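5-formaminoimidazole-4-carboxamide-1-(beta)-D-ribofuranosyl 5'-monophosphate synthetase (PDB 2R7L) catalyses the ATP- and formate-dependent formylation of AICAR to FAICAR, a folate-independent step of purine biosynthesis in Methanocaldococcus jannaschii. Local coordinates at residues 12-17 with 108-113; 223-228 with 266-271; 299-302 with 306-309. All coordinates share one frame; numbering follows the deposited sequence.

In the fold
From the N terminus, the chain leaves helix 4-11 through 12-17 and builds the four-stranded parallel sheet. After 90 intervening residues it returns as 108-113, and interaction 1 closes this first long loop. Further on, interaction 2 joins strand 219-230 to the start of helix 268-285, closing a loop of 37 residues. Interaction 3 follows as the tight hairpin of strands 292-300 and 306-312. The three contacts run in series, neither nested nor crossed. Interactions 2 and 3 touch each other, share a five-stranded antiparallel sheet and both reach ATP. Interaction 1 lies apart, its centre about 34 Å from that of interaction 2.

Interaction 1 (12-17 with 108-113); sequences DKYNKD and FLVPMF
Tyr14 meets Pro111 with the outer end of its ring. The two side chains approach from opposite directions. The hydroxyl OH of Tyr14 lies 3.2 Å from Pro111 CD. Tyr14 CZ is 3.8 Å from Pro111 CG, which sits oblique to the ring. Val110 adds a lighter touch, with its CG1 3.9 Å from Tyr14 OH. The other methyl of Val110 turns elsewhere: CG2 lies over one face of the Phe108 ring. Tyr14, Val110 and Pro111 are all buried, and the close packing is at Tyr14 OH. This hydroxyl is hydrogen-bonded to the backbone oxygen of Ser87.

These loops belong to the N-terminal Rossmann-like domain. Segment 12-17 leads from helix 4-11 to strand 20-24. Segment 108-113 runs beside strand 87-89, where Pro111 and Phe113 make backbone hydrogen bonds to Val89. Pro111 also packs on Ile10 and Phe11 of helix 4-11.

The far side of 12-17 is looser and faces solvent, with Asp12, Lys13 and Lys16 exposed. Lys16 still folds back over its own loop. Bends at chi2 (-73°) and chi4 (-51°) bring Lys16 NZ to 3.0 Å from Tyr14 O. A weak bond joins Lys16 NZ to Asp12 O, and Phe11 O is a further partner, so the ammonium gathers carbonyls near the end of helix 4-11. Next to it, Asn15 OD1 accepts from Asp17 N at 3.1 Å in an Asx turn.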
loop_
_atom_site.group_PDB
_atom_site.type_symbol
_atom_site.label_atom_id
_atom_site.label_comp_id
_atom_site.label_asym_id
_atom_site.label_seq_id
_atom_site.Cartn_x
_atom_site.Cartn_y
_atom_site.Cartn_z
ATOM N N ASP A 12 -12.179 33.660 8.355
ATOM C CA ASP A 12 -12.744 33.530 9.698
ATOM C C ASP A 12 -14.244 33.268 9.664
ATOM O O ASP A 12 -14.816 32.785 10.636
ATOM C CB ASP A 12 -12.454 34.775 10.534
ATOM C CG ASP A 12 -11.135 34.685 11.270
ATOM O OD1 ASP A 12 -10.643 33.553 11.475
ATOM O OD2 ASP A 12 -10.593 35.746 11.651
ATOM N N LYS A 13 -14.872 33.590 8.539
ATOM C CA LYS A 13 -16.301 33.382 8.371
ATOM C C LYS A 13 -16.563 32.088 7.614
ATOM O O LYS A 13 -17.697 31.783 7.248
ATOM C CB LYS A 13 -16.926 34.566 7.633
ATOM C CG LYS A 13 -16.654 35.907 8.292
ATOM C CD LYS A 13 -17.423 37.031 7.615
ATOM C CE LYS A 13 -17.177 38.363 8.314
ATOM N NZ LYS A 13 -18.042 39.446 7.766
ATOM N N TYR A 14 -15.494 31.333 7.377
ATOM C CA TYR A 14 -15.588 30.043 6.708
ATOM C C TYR A 14 -16.049 28.972 7.697
ATOM O O TYR A 14 -15.726 29.031 8.881
ATOM C CB TYR A 14 -14.216 29.656 6.134
ATOM C CG TYR A 14 -13.955 30.077 4.693
ATOM C CD1 TYR A 14 -14.700 31.083 4.082
ATOM C CD2 TYR A 14 -12.937 29.479 3.956
ATOM C CE1 TYR A 14 -14.452 31.463 2.770
ATOM C CE2 TYR A 14 -12.678 29.858 2.652
ATOM C CZ TYR A 14 -13.438 30.846 2.064
ATOM O OH TYR A 14 -13.178 31.213 0.762
ATOM N N ASN A 15 -16.810 28.002 7.207
ATOM C CA ASN A 15 -17.084 26.783 7.960
ATOM C C ASN A 15 -15.821 25.930 8.045
ATOM O O ASN A 15 -15.483 25.211 7.104
ATOM C CB ASN A 15 -18.202 25.998 7.272
ATOM C CG ASN A 15 -18.657 24.786 8.077
ATOM O OD1 ASN A 15 -17.926 24.265 8.924
ATOM N ND2 ASN A 15 -19.869 24.324 7.802
ATOM N N LYS A 16 -15.118 26.017 9.172
ATOM C CA LYS A 16 -13.820 25.351 9.338
ATOM C C LYS A 16 -13.861 23.819 9.286
ATOM O O LYS A 16 -12.814 23.172 9.370
ATOM C CB LYS A 16 -13.156 25.781 10.647
ATOM C CG LYS A 16 -13.102 27.281 10.871
ATOM C CD LYS A 16 -12.076 27.963 9.982
ATOM C CE LYS A 16 -11.974 29.436 10.333
ATOM N NZ LYS A 16 -13.326 30.060 10.349
ATOM N N ASP A 17 -15.056 23.246 9.157
ATOM C CA ASP A 17 -15.208 21.790 9.115
ATOM C C ASP A 17 -15.370 21.335 7.672
ATOM O O ASP A 17 -15.398 20.136 7.384
ATOM C CB ASP A 17 -16.439 21.333 9.921
ATOM C CG ASP A 17 -16.328 21.640 11.400
ATOM O OD1 ASP A 17 -15.250 21.419 11.988
ATOM O OD2 ASP A 17 -17.337 22.095 11.981
ATOM N N PHE A 108 -9.277 40.060 -6.134
ATOM C CA PHE A 108 -9.676 38.660 -5.936
ATOM C C PHE A 108 -9.810 38.320 -4.454
ATOM O O PHE A 108 -8.845 37.907 -3.814
ATOM C CB PHE A 108 -8.684 37.706 -6.616
ATOM C CG PHE A 108 -9.224 36.322 -6.822
ATOM C CD1 PHE A 108 -8.743 35.256 -6.082
ATOM C CD2 PHE A 108 -10.223 36.092 -7.748
ATOM C CE1 PHE A 108 -9.247 33.979 -6.269
ATOM C CE2 PHE A 108 -10.732 34.816 -7.936
ATOM C CZ PHE A 108 -10.241 33.763 -7.197
ATOM N N LEU A 109 -11.013 38.498 -3.914
ATOM C CA LEU A 109 -11.246 38.321 -2.482
ATOM C C LEU A 109 -11.587 36.875 -2.118
ATOM O O LEU A 109 -12.726 36.561 -1.769
ATOM C CB LEU A 109 -12.346 39.271 -1.999
ATOM C CG LEU A 109 -12.026 40.765 -2.060
ATOM C CD1 LEU A 109 -13.275 41.589 -1.780
ATOM C CD2 LEU A 109 -10.911 41.115 -1.087
ATOM N N VAL A 110 -10.590 36.002 -2.213
ATOM C CA VAL A 110 -10.731 34.600 -1.839
ATOM C C VAL A 110 -9.412 34.163 -1.234
ATOM O O VAL A 110 -8.358 34.483 -1.772
ATOM C CB VAL A 110 -11.051 33.712 -3.054
ATOM C CG1 VAL A 110 -11.483 32.312 -2.606
ATOM C CG2 VAL A 110 -12.132 34.347 -3.904
ATOM N N PRO A 111 -9.458 33.460 -0.089
ATOM C CA PRO A 111 -8.225 32.982 0.523
ATOM C C PRO A 111 -7.388 32.220 -0.499
ATOM O O PRO A 111 -7.936 31.510 -1.341
ATOM C CB PRO A 111 -8.728 32.047 1.623
ATOM C CG PRO A 111 -10.057 32.597 1.987
ATOM C CD PRO A 111 -10.646 33.089 0.700
ATOM N N MET A 112 -6.073 32.380 -0.435
ATOM C CA MET A 112 -5.200 31.830 -1.466
ATOM C C MET A 112 -3.962 31.260 -0.815
ATOM O O MET A 112 -3.344 31.917 0.014
ATOM C CB MET A 112 -4.803 32.919 -2.467
ATOM C CG MET A 112 -4.877 32.487 -3.926
ATOM S SD MET A 112 -4.305 33.765 -5.073
ATOM C CE MET A 112 -2.639 34.014 -4.441
ATOM N N PHE A 113 -3.608 30.029 -1.175
ATOM C CA PHE A 113 -2.395 29.421 -0.648
ATOM C C PHE A 113 -1.168 30.119 -1.239
ATOM O O PHE A 113 -1.079 30.298 -2.450
ATOM C CB PHE A 113 -2.359 27.922 -0.971
ATOM C CG PHE A 113 -1.160 27.214 -0.412
ATOM C CD1 PHE A 113 -1.136 26.801 0.912
ATOM C CD2 PHE A 113 -0.051 26.969 -1.205
ATOM C CE1 PHE A 113 -0.029 26.151 1.434
ATOM C CE2 PHE A 113 1.060 26.322 -0.690
ATOM C CZ PHE A 113 1.068 25.903 0.632
#

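Interaction 2 (223-228 with 266-271); sequences LGMDKR and SLLPQV. With AMZ (aminoimidazole 4-carboxamide ribonucleotide), chain F; ATP (adenosine-5'-triphosphate), chain E.
Met225 reaches helix 268-285 with its terminal methyl. Met225 CE lies 4.2 Å from Leu268 CD2 and 4.3 Å from Val271 CG2. This small buried apolar contact packs the helix start against strand 219-230.

Three residues on, Arg228 reaches the substrates. From CB its chain bends at chi2 (-58°) and chi3 (-149°). Arg228 CG passes 3.9 Å from O3' of ATP. NE gives a weak hydrogen bond to the gamma-phosphate oxygen O2G, which lies at the guanidinium edge. Arg228 CZ and NH1 lie 3.5 and 3.2 Å from the AICAR carboxamide nitrogen N2, a close contact over one face. Arg228 NH1 also forms a 3.2 Å salt bridge with Asp226 OD2, near the guanidinium plane and on the syn lone pair. Arg228 NH2 donates weakly to O2G, lies 3.5 Å from the AICAR amine N3, and forms a salt bridge with Asp316. A leucine here would probably leave Asp226 and Asp316 without their cationic mate and the gamma-phosphate without two weak donors. Asp226 OD1 is hydrogen-bonded to His210 NE2, which probably helps fix the carboxylate. The strand thus carries packing at Met225 and, at Arg228, part of the ATP-grasp active site between ATP and AICAR.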
loop_
_atom_site.group_PDB
_atom_site.type_symbol
_atom_site.label_atom_id
_atom_site.label_comp_id
_atom_site.label_asym_id
_atom_site.label_seq_id
_atom_site.Cartn_x
_atom_site.Cartn_y
_atom_site.Cartn_z
ATOM N N LEU A 223 11.388 18.516 -3.977
ATOM C CA LEU A 223 10.277 17.651 -4.370
ATOM C C LEU A 223 10.516 16.900 -5.675
ATOM O O LEU A 223 10.055 15.774 -5.839
ATOM C CB LEU A 223 8.966 18.454 -4.451
ATOM C CG LEU A 223 8.070 18.453 -3.201
ATOM C CD1 LEU A 223 7.542 17.061 -2.946
ATOM C CD2 LEU A 223 8.794 18.971 -1.960
ATOM N N GLY A 224 11.236 17.521 -6.602
ATOM C CA GLY A 224 11.509 16.882 -7.883
ATOM C C GLY A 224 12.113 17.797 -8.931
ATOM O O GLY A 224 12.407 18.970 -8.659
ATOM N N MET A 225 12.294 17.257 -10.138
ATOM C CA MET A 225 12.963 17.983 -11.218
ATOM C C MET A 225 12.475 17.475 -12.557
ATOM O O MET A 225 12.196 16.277 -12.712
ATOM C CB MET A 225 14.482 17.752 -11.169
ATOM C CG MET A 225 15.161 18.096 -9.861
ATOM S SD MET A 225 16.935 17.776 -10.008
ATOM C CE MET A 225 17.505 18.215 -8.366
ATOM N N ASP A 226 12.411 18.379 -13.528
ATOM C CA ASP A 226 12.121 18.015 -14.913
ATOM C C ASP A 226 13.042 18.784 -15.855
ATOM O O ASP A 226 13.671 19.776 -15.470
ATOM C CB ASP A 226 10.660 18.328 -15.270
ATOM C CG ASP A 226 10.383 19.833 -15.358
ATOM O OD1 ASP A 226 10.346 20.483 -14.292
ATOM O OD2 ASP A 226 10.187 20.363 -16.484
ATOM N N LYS A 227 13.128 18.312 -17.091
ATOM C CA LYS A 227 13.721 19.105 -18.154
ATOM C C LYS A 227 12.624 19.422 -19.157
ATOM O O LYS A 227 11.733 18.603 -19.391
ATOM C CB LYS A 227 14.915 18.391 -18.796
ATOM C CG LYS A 227 14.575 17.225 -19.688
ATOM C CD LYS A 227 15.768 16.850 -20.549
ATOM C CE LYS A 227 15.356 15.920 -21.664
ATOM N NZ LYS A 227 16.376 15.839 -22.734
ATOM N N ARG A 228 12.672 20.623 -19.724
ATOM C CA ARG A 228 11.625 21.084 -20.623
ATOM C C ARG A 228 11.661 20.328 -21.936
ATOM O O ARG A 228 12.721 19.878 -22.375
ATOM C CB ARG A 228 11.780 22.576 -20.917
ATOM C CG ARG A 228 11.804 23.466 -19.696
ATOM C CD ARG A 228 10.541 23.291 -18.884
ATOM N NE ARG A 228 10.172 24.521 -18.197
ATOM C CZ ARG A 228 9.554 24.567 -17.023
ATOM N NH1 ARG A 228 9.237 23.446 -16.388
ATOM N NH2 ARG A 228 9.257 25.741 -16.479
ATOM N N SER A 266 26.148 14.436 -5.803
ATOM C CA SER A 266 27.101 15.395 -5.234
ATOM C C SER A 266 26.691 16.858 -5.439
ATOM O O SER A 266 27.273 17.758 -4.837
ATOM C CB SER A 266 28.511 15.163 -5.793
ATOM O OG SER A 266 28.507 15.109 -7.217
ATOM N N LEU A 267 25.678 17.098 -6.266
ATOM C CA LEU A 267 25.254 18.470 -6.562
ATOM C C LEU A 267 24.056 18.914 -5.731
ATOM O O LEU A 267 23.594 20.052 -5.849
ATOM C CB LEU A 267 24.924 18.628 -8.051
ATOM C CG LEU A 267 26.061 18.479 -9.066
ATOM C CD1 LEU A 267 25.543 18.634 -10.498
ATOM C CD2 LEU A 267 27.157 19.490 -8.776
ATOM N N LEU A 268 23.544 18.021 -4.891
ATOM C CA LEU A 268 22.380 18.368 -4.074
ATOM C C LEU A 268 22.684 19.426 -3.003
ATOM O O LEU A 268 21.833 20.275 -2.707
ATOM C CB LEU A 268 21.749 17.112 -3.473
ATOM C CG LEU A 268 20.992 16.284 -4.513
ATOM C CD1 LEU A 268 20.554 14.961 -3.920
ATOM C CD2 LEU A 268 19.800 17.075 -5.013
ATOM N N PRO A 269 23.894 19.393 -2.419
ATOM C CA PRO A 269 24.218 20.494 -1.510
ATOM C C PRO A 269 24.106 21.856 -2.191
ATOM O O PRO A 269 23.619 22.810 -1.584
ATOM C CB PRO A 269 25.666 20.202 -1.102
ATOM C CG PRO A 269 25.806 18.715 -1.260
ATOM C CD PRO A 269 24.976 18.396 -2.484
ATOM N N GLN A 270 24.531 21.941 -3.451
ATOM C CA GLN A 270 24.373 23.170 -4.225
ATOM C C GLN A 270 22.896 23.456 -4.473
ATOM O O GLN A 270 22.440 24.588 -4.316
ATOM C CB GLN A 270 25.125 23.080 -5.564
ATOM C CG GLN A 270 25.196 24.407 -6.310
ATOM C CD GLN A 270 25.730 24.283 -7.747
ATOM O OE1 GLN A 270 25.406 25.106 -8.602
ATOM N NE2 GLN A 270 26.541 23.256 -8.008
ATOM N N VAL A 271 22.157 22.425 -4.884
ATOM C CA VAL A 271 20.717 22.542 -5.125
ATOM C C VAL A 271 19.997 23.081 -3.889
ATOM O O VAL A 271 19.196 24.020 -3.980
ATOM C CB VAL A 271 20.098 21.181 -5.519
ATOM C CG1 VAL A 271 18.582 21.254 -5.492
ATOM C CG2 VAL A 271 20.613 20.722 -6.894
HETATM O O5 AMZ F . 4.617 22.043 -18.566
HETATM C C6 AMZ F . 5.161 23.119 -18.308
HETATM N N2 AMZ F . 6.440 23.252 -17.968
HETATM C C3A AMZ F . 4.377 24.419 -18.378
HETATM C C7A AMZ F . 4.875 25.702 -18.235
HETATM N N3 AMZ F . 6.138 26.062 -17.999
HETATM N N1 AMZ F . 3.074 24.506 -18.614
HETATM C C5 AMZ F . 2.761 25.810 -18.610
HETATM N N AMZ F . 3.861 26.536 -18.380
HETATM C C1 AMZ F . 3.930 28.014 -18.287
HETATM C C2 AMZ F . 4.153 28.685 -19.643
HETATM C C3 AMZ F . 2.768 29.169 -20.031
HETATM O O2 AMZ F . 2.881 30.411 -20.723
HETATM O O1 AMZ F . 5.023 29.804 -19.437
HETATM O O AMZ F . 2.627 28.404 -17.822
HETATM C C AMZ F . 2.113 29.429 -18.678
HETATM C C4 AMZ F . 0.584 29.235 -18.730
HETATM O O3 AMZ F . 0.272 27.927 -19.196
HETATM P P AMZ F . -0.895 27.727 -20.245
HETATM O OP1 AMZ F . -2.252 28.062 -19.739
HETATM O O4 AMZ F . -0.541 28.628 -21.529
HETATM O OP2 AMZ F . -0.829 26.187 -20.744
HETATM P PG ATP E . 8.315 28.630 -19.772
HETATM O O1G ATP E . 7.228 29.022 -18.797
HETATM O O2G ATP E . 9.427 27.797 -19.165
HETATM O O3G ATP E . 7.787 28.092 -21.080
HETATM P PB ATP E . 9.967 30.878 -19.180
HETATM O O1B ATP E . 9.895 30.279 -17.797
HETATM O O2B ATP E . 9.654 32.348 -19.346
HETATM O O3B ATP E . 9.004 30.043 -20.179
HETATM P PA ATP E . 12.227 31.411 -20.880
HETATM O O1A ATP E . 13.198 32.358 -20.225
HETATM O O2A ATP E . 11.227 31.875 -21.904
HETATM O O3A ATP E . 11.465 30.583 -19.712
HETATM O "O5'" ATP E . 13.102 30.250 -21.553
HETATM C "C5'" ATP E . 12.520 29.426 -22.550
HETATM C "C4'" ATP E . 13.570 28.418 -22.988
HETATM O "O4'" ATP E . 14.650 29.080 -23.655
HETATM C "C3'" ATP E . 14.206 27.688 -21.818
HETATM O "O3'" ATP E . 13.451 26.537 -21.428
HETATM C "C2'" ATP E . 15.576 27.325 -22.358
HETATM O "O2'" ATP E . 15.512 26.103 -23.091
HETATM C "C1'" ATP E . 15.896 28.458 -23.324
HETATM N N9 ATP E . 16.724 29.443 -22.604
HETATM C C8 ATP E . 16.240 30.452 -21.852
HETATM N N7 ATP E . 17.249 31.175 -21.308
HETATM C C5 ATP E . 18.409 30.636 -21.730
HETATM C C6 ATP E . 19.846 30.926 -21.538
HETATM N N6 ATP E . 20.259 31.959 -20.763
HETATM N N1 ATP E . 20.729 30.110 -22.147
HETATM C C2 ATP E . 20.331 29.072 -22.916
HETATM N N3 ATP E . 19.044 28.760 -23.140
HETATM C C4 ATP E . 18.055 29.484 -22.574
#

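Interaction 3 (299-302 with 306-309); sequences LCNE and LVVF. With ATP (adenosine-5'-triphosphate), chain E.
Leu299 overlaps the Phe309 ring with one methyl, Leu299 CD1 being 3.8 Å from Phe309 CD2. The two side chains cross at about a right angle, and the leucine meets the phenyl ring obliquely. Leu299 CD1 also lies against the adenine of ATP, 3.6 Å from C2 of the base. Phe309 has its CG between the backbone N and the carbonyl carbon (chi1 62°). From there the ring runs along the nucleotide. Phe309 CD1 lies 3.7 Å from N7 of ATP, and Phe309 CE1 lies 3.7 Å from C3' of the ribose. One aromatic side chain thus touches both base and sugar.

The backbone pairing is between Leu299 and Val307, an antiparallel hydrogen-bonded pair. Leu299 N donates to Val307 O at 2.8 Å (152°). Val307 N returns a straighter bond to Leu299 O at 2.9 Å (168°). Phe309 is backbone-bonded to Gln297. Cys300 and Leu306 are the next, non-hydrogen-bonded pair, with Cys300 CB 3.8 Å from Leu306 CD2. Their side chains lie on the other face of the sheet from those of Leu299 and Val307. There Leu306 packs on Met274 of helix 268-285, while Cys300 touches Thr256 of a third subunit.

Near the turn, Asn301 ND2 passes 4.1 Å from Val307 CG2. The amide's polar bonds go to the turn itself, with OD1 accepting from Asn303 N and ND2 paired with Glu305. At Phe309 the chain turns a corner, and the next residue, Glu310, is a predicted magnesium ligand. Val202, whose N is hydrogen-bonded to ATP, packs on Leu299 and Val307. This beta hairpin, with apolar side chains against the nucleotide, forms part of the ATP pocket of the ATP-grasp fold.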
loop_
_atom_site.group_PDB
_atom_site.type_symbol
_atom_site.label_atom_id
_atom_site.label_comp_id
_atom_site.label_asym_id
_atom_site.label_seq_id
_atom_site.Cartn_x
_atom_site.Cartn_y
_atom_site.Cartn_z
ATOM N N LEU A 299 20.413 25.799 -15.744
ATOM C CA LEU A 299 21.220 25.059 -16.693
ATOM C C LEU A 299 22.538 24.742 -16.025
ATOM O O LEU A 299 23.162 25.609 -15.425
ATOM C CB LEU A 299 21.437 25.860 -17.981
ATOM C CG LEU A 299 20.193 26.029 -18.860
ATOM C CD1 LEU A 299 20.330 27.216 -19.820
ATOM C CD2 LEU A 299 19.893 24.746 -19.619
ATOM N N CYS A 300 22.940 23.482 -16.098
ATOM C CA CYS A 300 24.166 23.052 -15.458
ATOM C C CYS A 300 25.294 23.083 -16.481
ATOM O O CYS A 300 25.282 22.327 -17.451
ATOM C CB CYS A 300 24.011 21.645 -14.866
ATOM S SG CYS A 300 25.446 21.116 -13.899
ATOM N N ASN A 301 26.260 23.971 -16.270
ATOM C CA ASN A 301 27.370 24.076 -17.206
ATOM C C ASN A 301 28.432 23.023 -16.931
ATOM O O ASN A 301 28.349 22.285 -15.944
ATOM C CB ASN A 301 27.942 25.496 -17.240
ATOM C CG ASN A 301 28.649 25.877 -15.962
ATOM O OD1 ASN A 301 29.237 25.036 -15.286
ATOM N ND2 ASN A 301 28.620 27.163 -15.638
ATOM N N GLU A 302 29.420 22.931 -17.813
ATOM C CA GLU A 302 30.403 21.858 -17.725
ATOM C C GLU A 302 31.260 21.953 -16.464
ATOM O O GLU A 302 31.961 21.002 -16.107
ATOM C CB GLU A 302 31.290 21.828 -18.968
ATOM C CG GLU A 302 32.072 23.102 -19.209
ATOM C CD GLU A 302 33.092 22.945 -20.318
ATOM O OE1 GLU A 302 32.826 22.188 -21.277
ATOM O OE2 GLU A 302 34.164 23.573 -20.228
ATOM N N LEU A 306 25.168 25.484 -11.412
ATOM C CA LEU A 306 23.802 25.686 -11.861
ATOM C C LEU A 306 23.537 27.173 -12.060
ATOM O O LEU A 306 23.707 27.967 -11.144
ATOM C CB LEU A 306 22.808 25.069 -10.865
ATOM C CG LEU A 306 22.753 23.533 -10.845
ATOM C CD1 LEU A 306 22.155 23.032 -9.538
ATOM C CD2 LEU A 306 21.950 23.012 -12.038
ATOM N N VAL A 307 23.137 27.540 -13.273
ATOM C CA VAL A 307 22.860 28.927 -13.608
ATOM C C VAL A 307 21.364 29.065 -13.817
ATOM O O VAL A 307 20.789 28.402 -14.679
ATOM C CB VAL A 307 23.618 29.361 -14.907
ATOM C CG1 VAL A 307 23.308 30.808 -15.265
ATOM C CG2 VAL A 307 25.120 29.173 -14.749
ATOM N N VAL A 308 20.718 29.919 -13.037
ATOM C CA VAL A 308 19.268 30.017 -13.138
ATOM C C VAL A 308 18.814 31.154 -14.047
ATOM O O VAL A 308 19.099 32.329 -13.809
ATOM C CB VAL A 308 18.553 30.001 -11.741
ATOM C CG1 VAL A 308 19.553 30.102 -10.626
ATOM C CG2 VAL A 308 17.510 31.096 -11.638
ATOM N N PHE A 309 18.111 30.777 -15.109
ATOM C CA PHE A 309 17.689 31.716 -16.122
ATOM C C PHE A 309 16.246 32.126 -15.903
ATOM O O PHE A 309 15.753 33.061 -16.534
ATOM C CB PHE A 309 17.863 31.099 -17.510
ATOM C CG PHE A 309 17.026 29.865 -17.746
ATOM C CD1 PHE A 309 15.709 29.977 -18.162
ATOM C CD2 PHE A 309 17.571 28.596 -17.581
ATOM C CE1 PHE A 309 14.933 28.846 -18.399
ATOM C CE2 PHE A 309 16.804 27.455 -17.819
ATOM C CZ PHE A 309 15.483 27.583 -18.229
HETATM P PG ATP E . 8.315 28.630 -19.772
HETATM O O1G ATP E . 7.228 29.022 -18.797
HETATM O O2G ATP E . 9.427 27.797 -19.165
HETATM O O3G ATP E . 7.787 28.092 -21.080
HETATM P PB ATP E . 9.967 30.878 -19.180
HETATM O O1B ATP E . 9.895 30.279 -17.797
HETATM O O2B ATP E . 9.654 32.348 -19.346
HETATM O O3B ATP E . 9.004 30.043 -20.179
HETATM P PA ATP E . 12.227 31.411 -20.880
HETATM O O1A ATP E . 13.198 32.358 -20.225
HETATM O O2A ATP E . 11.227 31.875 -21.904
HETATM O O3A ATP E . 11.465 30.583 -19.712
HETATM O "O5'" ATP E . 13.102 30.250 -21.553
HETATM C "C5'" ATP E . 12.520 29.426 -22.550
HETATM C "C4'" ATP E . 13.570 28.418 -22.988
HETATM O "O4'" ATP E . 14.650 29.080 -23.655
HETATM C "C3'" ATP E . 14.206 27.688 -21.818
HETATM O "O3'" ATP E . 13.451 26.537 -21.428
HETATM C "C2'" ATP E . 15.576 27.325 -22.358
HETATM O "O2'" ATP E . 15.512 26.103 -23.091
HETATM C "C1'" ATP E . 15.896 28.458 -23.324
HETATM N N9 ATP E . 16.724 29.443 -22.604
HETATM C C8 ATP E . 16.240 30.452 -21.852
HETATM N N7 ATP E . 17.249 31.175 -21.308
HETATM C C5 ATP E . 18.409 30.636 -21.730
HETATM C C6 ATP E . 19.846 30.926 -21.538
HETATM N N6 ATP E . 20.259 31.959 -20.763
HETATM N N1 ATP E . 20.729 30.110 -22.147
HETATM C C2 ATP E . 20.331 29.072 -22.916
HETATM N N3 ATP E . 19.044 28.760 -23.140
HETATM C C4 ATP E . 18.055 29.484 -22.574
#